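ALDH21) (PDB 5N5S) probably oxidises glyceraldehyde 3-phosphate to 3-phosphoglycerate with NADP(+) and water, as a member of the aldehyde dehydrogenase family. Local coordinates at residues V182-P187 against L260-G265; K280-E285 against S487-E492; H322-Y327 against E413-P418; T399-V404 against G417-L422. One frame throughout, in Å; residues are numbered along the deposited sequence.

Interaction 1. Residues V182-P187 against L260-G265. With NAP (NADP nicotinamide-adenine-dinucleotide phosphate), chain G.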
# COMPACT_ATOMS: atom_id res chain seq x y z
N VAL B 182 -26.69 -6.00 1.61
CA VAL B 182 -26.36 -5.32 2.85
C VAL B 182 -27.63 -4.81 3.53
O VAL B 182 -28.51 -4.25 2.87
CB VAL B 182 -25.32 -4.18 2.59
CG1 VAL B 182 -24.88 -3.51 3.88
CG2 VAL B 182 -24.11 -4.69 1.80
N SER B 183 -27.72 -5.01 4.84
CA SER B 183 -28.81 -4.50 5.66
C SER B 183 -28.28 -3.25 6.35
O SER B 183 -27.22 -3.29 6.99
CB SER B 183 -29.26 -5.52 6.69
OG SER B 183 -30.32 -4.99 7.46
N MET B 184 -29.01 -2.13 6.21
CA MET B 184 -28.62 -0.86 6.80
C MET B 184 -29.68 -0.33 7.74
O MET B 184 -30.86 -0.27 7.40
CB MET B 184 -28.31 0.18 5.72
CG MET B 184 -27.22 -0.23 4.79
SD MET B 184 -27.26 0.79 3.34
CE MET B 184 -25.82 0.21 2.55
N VAL B 185 -29.24 0.02 8.95
CA VAL B 185 -30.09 0.59 9.99
C VAL B 185 -29.37 1.84 10.49
O VAL B 185 -28.23 1.75 10.95
CB VAL B 185 -30.44 -0.42 11.11
CG1 VAL B 185 -31.41 0.19 12.10
CG2 VAL B 185 -31.01 -1.72 10.54
N SER B 186 -30.00 3.01 10.32
CA SER B 186 -29.43 4.32 10.65
C SER B 186 -30.16 5.05 11.80
O SER B 186 -31.34 4.75 12.04
CB SER B 186 -29.38 5.19 9.39
OG SER B 186 -30.65 5.27 8.77
N PRO B 187 -29.52 6.01 12.53
CA PRO B 187 -30.21 6.69 13.64
C PRO B 187 -30.94 7.97 13.22
O PRO B 187 -30.99 8.29 12.03
CB PRO B 187 -29.07 6.97 14.62
CG PRO B 187 -27.89 7.20 13.75
CD PRO B 187 -28.13 6.51 12.42
N LEU B 260 -24.19 -8.86 5.17
CA LEU B 260 -23.68 -7.87 6.11
C LEU B 260 -24.81 -7.04 6.70
O LEU B 260 -25.75 -6.67 6.00
CB LEU B 260 -22.63 -6.96 5.43
CG LEU B 260 -22.15 -5.70 6.21
CD1 LEU B 260 -21.07 -6.04 7.22
CD2 LEU B 260 -21.67 -4.64 5.27
N LEU B 261 -24.70 -6.75 8.00
CA LEU B 261 -25.56 -5.85 8.73
C LEU B 261 -24.68 -4.68 9.20
O LEU B 261 -23.68 -4.89 9.89
CB LEU B 261 -26.25 -6.54 9.94
CG LEU B 261 -26.87 -5.62 11.02
CD1 LEU B 261 -28.07 -4.83 10.48
CD2 LEU B 261 -27.25 -6.40 12.25
N THR B 262 -25.03 -3.47 8.77
CA THR B 262 -24.31 -2.27 9.21
C THR B 262 -25.30 -1.42 9.98
O THR B 262 -26.32 -0.97 9.44
CB THR B 262 -23.51 -1.58 8.07
OG1 THR B 262 -22.90 -0.40 8.58
CG2 THR B 262 -24.33 -1.28 6.82
N PHE B 263 -25.04 -1.27 11.28
CA PHE B 263 -25.89 -0.53 12.20
C PHE B 263 -25.21 0.68 12.81
O PHE B 263 -24.07 0.59 13.28
CB PHE B 263 -26.41 -1.47 13.31
CG PHE B 263 -27.21 -0.83 14.42
CD1 PHE B 263 -28.59 -0.66 14.30
CD2 PHE B 263 -26.60 -0.40 15.59
CE1 PHE B 263 -29.33 -0.07 15.33
CE2 PHE B 263 -27.35 0.19 16.61
CZ PHE B 263 -28.71 0.34 16.47
N THR B 264 -25.95 1.79 12.87
CA THR B 264 -25.57 3.04 13.52
C THR B 264 -26.72 3.40 14.45
O THR B 264 -27.86 3.56 13.99
CB THR B 264 -25.16 4.13 12.51
OG1 THR B 264 -24.07 3.66 11.72
CG2 THR B 264 -24.70 5.41 13.19
N GLY B 265 -26.44 3.42 15.74
CA GLY B 265 -27.45 3.69 16.75
C GLY B 265 -26.95 3.43 18.16
O GLY B 265 -25.74 3.42 18.39
PA NAP G . -31.55 3.80 18.34
O1A NAP G . -30.85 2.60 18.85
O2A NAP G . -32.82 4.16 19.12
O5B NAP G . -32.07 3.57 16.84
C5B NAP G . -31.28 3.49 15.64
C4B NAP G . -32.08 2.75 14.60
O4B NAP G . -32.33 1.39 15.03
C3B NAP G . -33.45 3.33 14.24
O3B NAP G . -33.64 3.27 12.82
C2B NAP G . -34.42 2.42 14.98
O2B NAP G . -35.79 2.41 14.52
C1B NAP G . -33.70 1.09 14.86
N9A NAP G . -34.04 -0.04 15.73
C8A NAP G . -34.19 -0.04 17.09
N7A NAP G . -34.43 -1.21 17.61
C5A NAP G . -34.44 -2.06 16.51
C6A NAP G . -34.61 -3.46 16.38
N6A NAP G . -34.80 -4.28 17.42
N1A NAP G . -34.56 -3.99 15.14
C2A NAP G . -34.34 -3.18 14.10
N3A NAP G . -34.15 -1.85 14.10
C4A NAP G . -34.21 -1.35 15.34
O3 NAP G . -30.76 5.18 18.22
PN NAP G . -31.17 6.70 17.92
O1N NAP G . -31.94 7.23 19.08
O2N NAP G . -31.76 6.79 16.57
O5D NAP G . -29.73 7.38 17.93
C5D NAP G . -29.03 7.68 19.16
C4D NAP G . -27.87 6.73 19.41
O4D NAP G . -27.09 6.58 18.21
C3D NAP G . -26.87 7.22 20.46
O3D NAP G . -26.42 6.15 21.29
C2D NAP G . -25.76 7.78 19.58
O2D NAP G . -24.48 7.89 20.20
C1D NAP G . -25.71 6.68 18.49
N1N NAP G . -24.99 7.19 17.24
C2N NAP G . -23.79 6.58 16.82
C3N NAP G . -23.09 7.15 15.76
C7N NAP G . -21.73 6.71 15.29
O7N NAP G . -21.26 7.19 14.23
N7N NAP G . -21.08 5.77 15.99
C4N NAP G . -23.62 8.29 15.15
C5N NAP G . -24.82 8.84 15.58
C6N NAP G . -25.49 8.27 16.63
P2B NAP G . -36.91 3.48 14.90
O1X NAP G . -36.39 4.76 15.50
O2X NAP G . -37.90 2.73 15.82
O3X NAP G . -37.54 3.68 13.52

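Interaction 2. Residues K280-E285 against S487-E492. With NAP (NADP nicotinamide-adenine-dinucleotide phosphate), chain G.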
# COMPACT_ATOMS: atom_id res chain seq x y z
N LYS B 280 -24.07 -13.67 9.14
CA LYS B 280 -23.62 -12.42 8.50
C LYS B 280 -22.54 -11.62 9.26
O LYS B 280 -22.44 -11.68 10.49
CB LYS B 280 -24.82 -11.50 8.19
CG LYS B 280 -25.57 -11.00 9.42
CD LYS B 280 -26.71 -10.02 9.10
CE LYS B 280 -27.91 -10.56 8.36
NZ LYS B 280 -28.43 -11.83 8.93
N LYS B 281 -21.75 -10.83 8.49
CA LYS B 281 -20.77 -9.94 9.08
C LYS B 281 -21.54 -8.76 9.69
O LYS B 281 -22.66 -8.46 9.28
CB LYS B 281 -19.70 -9.49 8.06
CG LYS B 281 -18.69 -10.58 7.71
CD LYS B 281 -17.47 -10.06 6.94
CE LYS B 281 -16.69 -11.19 6.31
NZ LYS B 281 -15.38 -10.73 5.77
N VAL B 282 -20.94 -8.13 10.70
CA VAL B 282 -21.56 -7.02 11.43
C VAL B 282 -20.59 -5.83 11.57
O VAL B 282 -19.38 -6.02 11.76
CB VAL B 282 -22.09 -7.57 12.79
CG1 VAL B 282 -21.99 -6.57 13.93
CG2 VAL B 282 -23.51 -8.11 12.65
N VAL B 283 -21.14 -4.62 11.40
CA VAL B 283 -20.49 -3.32 11.57
C VAL B 283 -21.37 -2.60 12.60
O VAL B 283 -22.59 -2.51 12.40
CB VAL B 283 -20.37 -2.51 10.24
CG1 VAL B 283 -19.79 -1.11 10.48
CG2 VAL B 283 -19.54 -3.26 9.21
N MET B 284 -20.76 -2.14 13.71
CA MET B 284 -21.46 -1.46 14.81
C MET B 284 -20.91 -0.08 15.11
O MET B 284 -19.80 0.05 15.63
CB MET B 284 -21.46 -2.32 16.10
CG MET B 284 -22.35 -3.55 16.01
SD MET B 284 -24.08 -3.11 16.06
CE MET B 284 -24.78 -4.41 15.02
N GLU B 285 -21.70 0.96 14.80
CA GLU B 285 -21.36 2.36 15.09
C GLU B 285 -22.31 2.78 16.21
O GLU B 285 -23.47 3.11 15.95
CB GLU B 285 -21.53 3.23 13.82
CG GLU B 285 -20.42 3.07 12.79
CD GLU B 285 -19.04 3.55 13.20
OE1 GLU B 285 -18.04 3.00 12.69
OE2 GLU B 285 -18.94 4.47 14.05
N SER B 487 -18.56 1.16 22.31
CA SER B 487 -18.81 2.11 21.21
C SER B 487 -18.90 1.43 19.84
O SER B 487 -19.26 2.09 18.85
CB SER B 487 -17.80 3.24 21.22
OG SER B 487 -17.97 3.99 22.41
N GLY B 488 -18.60 0.14 19.79
CA GLY B 488 -18.76 -0.65 18.57
C GLY B 488 -17.61 -1.54 18.18
O GLY B 488 -16.76 -1.88 18.99
N ILE B 489 -17.64 -1.94 16.91
CA ILE B 489 -16.68 -2.77 16.17
C ILE B 489 -16.68 -2.32 14.71
O ILE B 489 -17.74 -1.93 14.18
CB ILE B 489 -16.91 -4.32 16.26
CG1 ILE B 489 -18.35 -4.73 15.86
CG2 ILE B 489 -16.52 -4.88 17.64
CD1 ILE B 489 -18.43 -6.12 15.28
N GLN B 490 -15.51 -2.38 14.06
CA GLN B 490 -15.25 -2.00 12.65
C GLN B 490 -15.16 -0.48 12.48
O GLN B 490 -15.30 0.27 13.45
CB GLN B 490 -16.25 -2.65 11.65
CG GLN B 490 -16.40 -4.16 11.76
CD GLN B 490 -15.11 -4.92 11.67
OE1 GLN B 490 -14.48 -5.03 10.61
NE2 GLN B 490 -14.75 -5.56 12.75
N ARG B 491 -14.87 -0.03 11.25
CA ARG B 491 -14.68 1.39 10.95
C ARG B 491 -15.44 1.86 9.74
O ARG B 491 -15.45 1.19 8.69
CB ARG B 491 -13.18 1.72 10.73
CG ARG B 491 -12.26 1.51 11.94
CD ARG B 491 -12.54 2.46 13.10
NE ARG B 491 -11.70 2.16 14.26
CZ ARG B 491 -12.02 1.31 15.23
NH1 ARG B 491 -13.18 0.66 15.20
NH2 ARG B 491 -11.20 1.12 16.24
N GLU B 492 -15.98 3.08 9.88
CA GLU B 492 -16.60 3.85 8.82
C GLU B 492 -15.60 4.90 8.32
O GLU B 492 -14.42 4.85 8.69
CB GLU B 492 -17.99 4.37 9.18
CG GLU B 492 -19.05 3.33 8.83
CD GLU B 492 -20.50 3.74 9.00
OE1 GLU B 492 -20.77 4.95 9.25
OE2 GLU B 492 -21.37 2.85 8.91
PA NAP G . -31.55 3.80 18.34
O1A NAP G . -30.85 2.60 18.85
O2A NAP G . -32.82 4.16 19.12
O5B NAP G . -32.07 3.57 16.84
C5B NAP G . -31.28 3.49 15.64
C4B NAP G . -32.08 2.75 14.60
O4B NAP G . -32.33 1.39 15.03
C3B NAP G . -33.45 3.33 14.24
O3B NAP G . -33.64 3.27 12.82
C2B NAP G . -34.42 2.42 14.98
O2B NAP G . -35.79 2.41 14.52
C1B NAP G . -33.70 1.09 14.86
N9A NAP G . -34.04 -0.04 15.73
C8A NAP G . -34.19 -0.04 17.09
N7A NAP G . -34.43 -1.21 17.61
C5A NAP G . -34.44 -2.06 16.51
C6A NAP G . -34.61 -3.46 16.38
N6A NAP G . -34.80 -4.28 17.42
N1A NAP G . -34.56 -3.99 15.14
C2A NAP G . -34.34 -3.18 14.10
N3A NAP G . -34.15 -1.85 14.10
C4A NAP G . -34.21 -1.35 15.34
O3 NAP G . -30.76 5.18 18.22
PN NAP G . -31.17 6.70 17.92
O1N NAP G . -31.94 7.23 19.08
O2N NAP G . -31.76 6.79 16.57
O5D NAP G . -29.73 7.38 17.93
C5D NAP G . -29.03 7.68 19.16
C4D NAP G . -27.87 6.73 19.41
O4D NAP G . -27.09 6.58 18.21
C3D NAP G . -26.87 7.22 20.46
O3D NAP G . -26.42 6.15 21.29
C2D NAP G . -25.76 7.78 19.58
O2D NAP G . -24.48 7.89 20.20
C1D NAP G . -25.71 6.68 18.49
N1N NAP G . -24.99 7.19 17.24
C2N NAP G . -23.79 6.58 16.82
C3N NAP G . -23.09 7.15 15.76
C7N NAP G . -21.73 6.71 15.29
O7N NAP G . -21.26 7.19 14.23
N7N NAP G . -21.08 5.77 15.99
C4N NAP G . -23.62 8.29 15.15
C5N NAP G . -24.82 8.84 15.58
C6N NAP G . -25.49 8.27 16.63
P2B NAP G . -36.91 3.48 14.90
O1X NAP G . -36.39 4.76 15.50
O2X NAP G . -37.90 2.73 15.82
O3X NAP G . -37.54 3.68 13.52

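Interaction 3. Residues H322-Y327 against E413-P418. With NAP (NADP nicotinamide-adenine-dinucleotide phosphate), chain G.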
# COMPACT_ATOMS: atom_id res chain seq x y z
N HIS B 322 -20.15 13.80 21.09
CA HIS B 322 -20.43 14.96 21.94
C HIS B 322 -19.43 14.94 23.10
O HIS B 322 -19.24 13.87 23.71
CB HIS B 322 -21.90 14.92 22.43
CG HIS B 322 -22.17 15.49 23.79
ND1 HIS B 322 -21.98 16.84 24.08
CD2 HIS B 322 -22.70 14.89 24.89
CE1 HIS B 322 -22.36 17.00 25.34
NE2 HIS B 322 -22.79 15.86 25.87
N MET B 323 -18.74 16.09 23.36
CA MET B 323 -17.79 16.23 24.47
C MET B 323 -18.60 16.28 25.77
O MET B 323 -19.08 17.34 26.20
CB MET B 323 -16.89 17.47 24.29
CG MET B 323 -15.87 17.67 25.40
SD MET B 323 -15.07 19.29 25.28
CE MET B 323 -16.25 20.28 26.14
N GLN B 324 -18.79 15.10 26.38
CA GLN B 324 -19.55 14.96 27.62
C GLN B 324 -18.69 15.35 28.82
O GLN B 324 -19.22 15.86 29.81
CB GLN B 324 -20.04 13.52 27.76
CG GLN B 324 -21.31 13.37 28.59
CD GLN B 324 -21.89 11.99 28.47
OE1 GLN B 324 -22.18 11.49 27.37
NE2 GLN B 324 -22.08 11.33 29.61
N ARG B 325 -17.38 15.06 28.76
CA ARG B 325 -16.44 15.27 29.85
C ARG B 325 -15.30 16.21 29.49
O ARG B 325 -14.65 16.04 28.46
CB ARG B 325 -15.92 13.92 30.37
CG ARG B 325 -17.04 12.99 30.86
CD ARG B 325 -16.55 11.65 31.33
NE ARG B 325 -16.12 10.79 30.23
CZ ARG B 325 -14.93 10.20 30.16
NH1 ARG B 325 -14.62 9.43 29.13
NH2 ARG B 325 -14.04 10.39 31.13
N LEU B 326 -15.04 17.21 30.35
CA LEU B 326 -13.97 18.19 30.15
C LEU B 326 -13.00 18.17 31.34
O LEU B 326 -13.40 18.45 32.47
CB LEU B 326 -14.58 19.59 29.92
CG LEU B 326 -13.62 20.76 29.63
CD1 LEU B 326 -12.70 20.46 28.45
CD2 LEU B 326 -14.40 22.04 29.39
N TYR B 327 -11.73 17.84 31.07
CA TYR B 327 -10.64 17.76 32.05
C TYR B 327 -9.65 18.88 31.79
O TYR B 327 -9.02 18.91 30.74
CB TYR B 327 -9.96 16.37 32.02
CG TYR B 327 -10.92 15.25 32.33
CD1 TYR B 327 -11.20 14.89 33.65
CD2 TYR B 327 -11.60 14.57 31.31
CE1 TYR B 327 -12.11 13.88 33.95
CE2 TYR B 327 -12.52 13.57 31.60
CZ TYR B 327 -12.78 13.23 32.92
OH TYR B 327 -13.70 12.25 33.21
N GLU B 413 -23.23 6.87 32.09
CA GLU B 413 -23.91 6.65 30.82
C GLU B 413 -23.81 7.85 29.87
O GLU B 413 -23.52 8.97 30.31
CB GLU B 413 -25.39 6.27 31.08
CG GLU B 413 -25.60 5.11 32.06
CD GLU B 413 -25.03 3.75 31.68
OE1 GLU B 413 -24.94 3.43 30.48
OE2 GLU B 413 -24.69 2.98 32.62
N GLU B 414 -24.05 7.62 28.57
CA GLU B 414 -24.06 8.64 27.52
C GLU B 414 -25.27 9.56 27.75
O GLU B 414 -26.42 9.10 27.77
CB GLU B 414 -24.13 7.99 26.13
CG GLU B 414 -24.39 8.98 25.00
CD GLU B 414 -24.36 8.40 23.61
OE1 GLU B 414 -24.78 7.23 23.44
OE2 GLU B 414 -23.94 9.12 22.67
N ILE B 415 -25.00 10.86 27.95
CA ILE B 415 -26.02 11.86 28.24
C ILE B 415 -26.84 12.19 26.97
O ILE B 415 -28.07 12.20 27.04
CB ILE B 415 -25.36 13.09 28.96
CG1 ILE B 415 -26.01 13.33 30.35
CG2 ILE B 415 -25.25 14.38 28.12
CD1 ILE B 415 -27.47 13.91 30.41
N PHE B 416 -26.16 12.40 25.81
CA PHE B 416 -26.77 12.73 24.50
C PHE B 416 -27.68 13.98 24.63
O PHE B 416 -28.79 14.02 24.11
CB PHE B 416 -27.49 11.50 23.91
CG PHE B 416 -27.61 11.46 22.41
CD1 PHE B 416 -26.51 11.13 21.62
CD2 PHE B 416 -28.82 11.68 21.78
CE1 PHE B 416 -26.61 11.08 20.23
CE2 PHE B 416 -28.93 11.62 20.39
CZ PHE B 416 -27.83 11.31 19.62
N GLY B 417 -27.17 14.98 25.36
CA GLY B 417 -27.84 16.24 25.65
C GLY B 417 -26.89 17.41 25.81
O GLY B 417 -25.67 17.21 25.78
N PRO B 418 -27.41 18.67 25.98
CA PRO B 418 -26.50 19.82 26.12
C PRO B 418 -25.98 19.95 27.55
O PRO B 418 -26.27 20.92 28.25
CB PRO B 418 -27.36 21.01 25.66
CG PRO B 418 -28.77 20.59 25.90
CD PRO B 418 -28.82 19.09 26.06
PA NAP G . -31.55 3.80 18.34
O1A NAP G . -30.85 2.60 18.85
O2A NAP G . -32.82 4.16 19.12
O5B NAP G . -32.07 3.57 16.84
C5B NAP G . -31.28 3.49 15.64
C4B NAP G . -32.08 2.75 14.60
O4B NAP G . -32.33 1.39 15.03
C3B NAP G . -33.45 3.33 14.24
O3B NAP G . -33.64 3.27 12.82
C2B NAP G . -34.42 2.42 14.98
O2B NAP G . -35.79 2.41 14.52
C1B NAP G . -33.70 1.09 14.86
N9A NAP G . -34.04 -0.04 15.73
C8A NAP G . -34.19 -0.04 17.09
N7A NAP G . -34.43 -1.21 17.61
C5A NAP G . -34.44 -2.06 16.51
C6A NAP G . -34.61 -3.46 16.38
N6A NAP G . -34.80 -4.28 17.42
N1A NAP G . -34.56 -3.99 15.14
C2A NAP G . -34.34 -3.18 14.10
N3A NAP G . -34.15 -1.85 14.10
C4A NAP G . -34.21 -1.35 15.34
O3 NAP G . -30.76 5.18 18.22
PN NAP G . -31.17 6.70 17.92
O1N NAP G . -31.94 7.23 19.08
O2N NAP G . -31.76 6.79 16.57
O5D NAP G . -29.73 7.38 17.93
C5D NAP G . -29.03 7.68 19.16
C4D NAP G . -27.87 6.73 19.41
O4D NAP G . -27.09 6.58 18.21
C3D NAP G . -26.87 7.22 20.46
O3D NAP G . -26.42 6.15 21.29
C2D NAP G . -25.76 7.78 19.58
O2D NAP G . -24.48 7.89 20.20
C1D NAP G . -25.71 6.68 18.49
N1N NAP G . -24.99 7.19 17.24
C2N NAP G . -23.79 6.58 16.82
C3N NAP G . -23.09 7.15 15.76
C7N NAP G . -21.73 6.71 15.29
O7N NAP G . -21.26 7.19 14.23
N7N NAP G . -21.08 5.77 15.99
C4N NAP G . -23.62 8.29 15.15
C5N NAP G . -24.82 8.84 15.58
C6N NAP G . -25.49 8.27 16.63
P2B NAP G . -36.91 3.48 14.90
O1X NAP G . -36.39 4.76 15.50
O2X NAP G . -37.90 2.73 15.82
O3X NAP G . -37.54 3.68 13.52

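Interaction 4. Residues T399-V404 against G417-L422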
# COMPACT_ATOMS: atom_id res chain seq x y z
N THR B 399 -26.10 23.15 29.88
CA THR B 399 -25.71 22.86 31.26
C THR B 399 -24.23 22.50 31.42
O THR B 399 -23.67 21.77 30.59
CB THR B 399 -26.63 21.74 31.80
OG1 THR B 399 -27.99 22.07 31.51
CG2 THR B 399 -26.47 21.50 33.28
N VAL B 400 -23.61 23.01 32.50
CA VAL B 400 -22.23 22.71 32.89
C VAL B 400 -22.27 22.30 34.37
O VAL B 400 -22.68 23.09 35.22
CB VAL B 400 -21.22 23.85 32.60
CG1 VAL B 400 -19.82 23.49 33.07
CG2 VAL B 400 -21.20 24.22 31.12
N ILE B 401 -21.90 21.03 34.68
CA ILE B 401 -21.89 20.50 36.05
C ILE B 401 -20.48 20.07 36.45
O ILE B 401 -19.85 19.25 35.77
CB ILE B 401 -22.96 19.41 36.37
CG1 ILE B 401 -24.21 19.50 35.45
CG2 ILE B 401 -23.33 19.46 37.86
CD1 ILE B 401 -25.12 18.26 35.41
N GLU B 402 -20.01 20.61 37.57
CA GLU B 402 -18.68 20.41 38.12
C GLU B 402 -18.62 19.25 39.13
O GLU B 402 -19.52 19.11 39.97
CB GLU B 402 -18.23 21.73 38.76
CG GLU B 402 -16.78 21.79 39.19
CD GLU B 402 -16.45 23.03 40.00
OE1 GLU B 402 -15.78 23.93 39.44
OE2 GLU B 402 -16.88 23.11 41.17
N ASP B 403 -17.54 18.44 39.06
CA ASP B 403 -17.18 17.33 39.95
C ASP B 403 -18.33 16.31 40.22
O ASP B 403 -18.61 15.96 41.37
CB ASP B 403 -16.58 17.86 41.27
CG ASP B 403 -15.44 18.87 41.11
OD1 ASP B 403 -14.59 18.69 40.20
OD2 ASP B 403 -15.39 19.83 41.92
N VAL B 404 -18.96 15.81 39.14
CA VAL B 404 -20.03 14.82 39.21
C VAL B 404 -19.41 13.43 39.49
O VAL B 404 -18.51 13.03 38.77
CB VAL B 404 -20.91 14.86 37.93
CG1 VAL B 404 -21.77 13.61 37.78
CG2 VAL B 404 -21.77 16.11 37.90
N GLY B 417 -27.17 14.98 25.36
CA GLY B 417 -27.84 16.24 25.65
C GLY B 417 -26.89 17.41 25.81
O GLY B 417 -25.67 17.21 25.78
N PRO B 418 -27.41 18.67 25.98
CA PRO B 418 -26.50 19.82 26.12
C PRO B 418 -25.98 19.95 27.55
O PRO B 418 -26.27 20.92 28.25
CB PRO B 418 -27.36 21.01 25.66
CG PRO B 418 -28.77 20.59 25.90
CD PRO B 418 -28.82 19.09 26.06
N VAL B 419 -25.21 18.94 27.99
CA VAL B 419 -24.63 18.82 29.34
C VAL B 419 -23.12 18.51 29.21
O VAL B 419 -22.73 17.58 28.50
CB VAL B 419 -25.37 17.74 30.20
CG1 VAL B 419 -24.81 17.68 31.62
CG2 VAL B 419 -26.88 17.98 30.23
N VAL B 420 -22.28 19.30 29.89
CA VAL B 420 -20.83 19.11 29.92
C VAL B 420 -20.41 18.95 31.38
O VAL B 420 -20.81 19.75 32.22
CB VAL B 420 -20.04 20.23 29.18
CG1 VAL B 420 -18.53 20.06 29.33
CG2 VAL B 420 -20.41 20.27 27.71
N LEU B 421 -19.65 17.89 31.67
CA LEU B 421 -19.16 17.58 33.01
C LEU B 421 -17.73 18.08 33.16
O LEU B 421 -16.82 17.55 32.51
CB LEU B 421 -19.26 16.07 33.23
CG LEU B 421 -20.50 15.51 33.95
CD1 LEU B 421 -21.81 16.08 33.41
CD2 LEU B 421 -20.54 14.02 33.82
N LEU B 422 -17.54 19.13 34.00
CA LEU B 422 -16.25 19.77 34.26
C LEU B 422 -15.47 19.12 35.39
O LEU B 422 -16.01 18.87 36.48
CB LEU B 422 -16.44 21.26 34.59
CG LEU B 422 -15.60 22.30 33.82
CD1 LEU B 422 -15.82 23.69 34.38
CD2 LEU B 422 -14.11 22.01 33.82

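Interaction 1. Residues V182-P187 against L260-G265
Ser183 and Leu260 open the pairing of two parallel strands, 182-185 and 260-264, in the Rossmann-type coenzyme-binding sheet of an aldehyde dehydrogenase. Ser183 N donates to Leu260 O at 2.8 Å and Ser183 O accepts from Thr262 N, both almost straight. One step on, Val185 N reaches Thr262 O and Val185 O takes Thr264 N, so the backbone N and O of both Ser183 and Val185 are satisfied across the pair. The hydroxyls look elsewhere: Ser183 OG bonds to Phe252 O, while Lys198 NZ serves both Thr262 OG1 and Thr264 OG1. Thr262 swings OG1 to the far side of CB from its backbone N (chi1 178°), which leaves CG2 to lean on Met184 CG at 3.7 Å. On the face of Val185 and Phe263, Val185 CG1 meets the edge of the phenyl ring at CD1. Beyond the strand end Ser186, an NADP(+)-binding residue, receives the adenosine ribose hydroxyl: NAP O3B donates to Ser186 O at 2.8 Å.

Interaction 2. Residues K280-E285 against S487-E492
Met284 and Ile489 grip each other through two backbone hydrogen bonds: Met284 N to Ile489 O at 3.1 Å and Ile489 N to Met284 O at 3.2 Å. The second is the more bent at hydrogen (151°) but lies in the carbonyl plane, on a lone pair of Met284 O. Their side chains run side by side, Met284 CB against Ile489 CG1. Ile489 tucks CG1 between its backbone N and carbonyl carbon (chi1 54°), and CD1 then reaches Val282 CG1 at 3.8 Å. Beside this pair, Gly488 CA lies 3.2 Å from Met284 O in a CA-H...O contact. Strand 488-489 thus adds a short antiparallel edge to the otherwise parallel coenzyme-binding sheet, next to strand 281-285. At the end of that strand sits Glu285, the predicted active-site glutamate. Its chain bends at chi2 (-67°), bringing OE1 to 3.8 Å from Glu492 CB while OE2 accepts the nicotinamide amide, NAP N7N, at 3.2 Å. Glu492 crosses it obliquely, its carboxyl carbon CD 3.8 Å from Glu285 CG, and is anchored by a salt bridge from OE2 to Lys198. Farther out, Arg491 NH1 folds back onto Gln490 O, approaching from above the carbonyl plane, and Arg491 NH2 bonds to Thr504 O of the second subunit.

Interaction 3. Residues H322-Y327 against E413-P418
Gln324 and Ile415 face each other where strand 323-329 runs past the loop between helix 409-412 and strand 419-425, with their CA atoms 7.2 Å apart. This is the catalytic-domain side of the aldehyde dehydrogenase fold, and the two backbones do not pair here as strands; the gap is bridged by side chains. Glu413 has just left the helix, and Phe416 takes positive backbone angles (phi 54°) as the chain turns toward Gly417. Gln324 is the bridge. Its CG is anti to the backbone N and the chain stays extended, carrying the amide to the loop, where it acts at both ends. OE1 accepts Ile415 N at 2.9 Å, the donor standing well above the carbonyl plane, while NE2 gives a hydrogen to Glu413 O at 2.9 Å, nearly in its own amide plane. NE2 also bonds to Ala410 O, so the amide is pinned against rotation. Ile415 CG2 nestles against the edge of the His322 ring, 3.6 Å from NE2, and His322 carries Gln324 N over one ring face. The loop thus held presents two residues to the coenzyme. Phe416 lays a ring face against the nicotinamide ribose, with CE1 3.5 Å from NAP C2D. Glu414 clasps the same ribose: NAP O3D donates to OE1 at 2.9 Å and NAP O2D to OE2 at 2.8 Å.

Interaction 4. Residues T399-V404 against G417-L422
Ile401 and Val419 pack on one face of a parallel strand pair, 399-402 with 419-422, part of a beta-alpha-beta unit whose connection carries the short helix 409-412. From Ile401 CB, CG1 departs roughly anti to the carbonyl carbon, though its chi1 of -26° is well off a staggered value. CB and CG1 serve to carry CD1, which makes the closest side-chain contact, Val419 CG1 at 3.8 Å, with Leu421 CD1 farther off at 4.4 Å; helix 365-380 packs on Ile401 through Val375. Past the strand end, Val404 comes over Leu421 at about a right angle, CB to CG 4.1 Å. The opposite face has Val400 CG1 near Leu422 CD1. Five backbone hydrogen bonds tie the two segments, from Thr399 N on Pro418 O (2.8 Å) to Asp403 N on Leu422 O (3.0 Å). Glu402 OE1 is hydrogen-bonded to Tyr333 OH and salt-bridged to Lys337, Asp403 OD2 salt-bridged to Lys384. Across the contact side chains meet mainly through carbon, leaving directional bonding to the backbone.

Overall arrangement
The four contacts fall into two neighbouring pairs on two sheets. Interactions 1 and 2, centres 9 Å apart, share the six-stranded coenzyme-binding sheet, where strands 260-264 and 281-285 lie side by side. Interactions 3 and 4, centres 7 Å apart, share Gly417 and Pro418 and the other large sheet, with strand 419-425 lying between 323-329 and 395-402. The pairs stand some 22 to 31 Å apart between centres. NADP bridges them, touching interactions 1, 2 and 3: its nicotinamide amide meets Glu285 and its ribose Glu414, so both halves of the fold bind it. Interaction 1 closes first along the chain; interactions 3 and 4 are nested within the loop that interaction 2 closes.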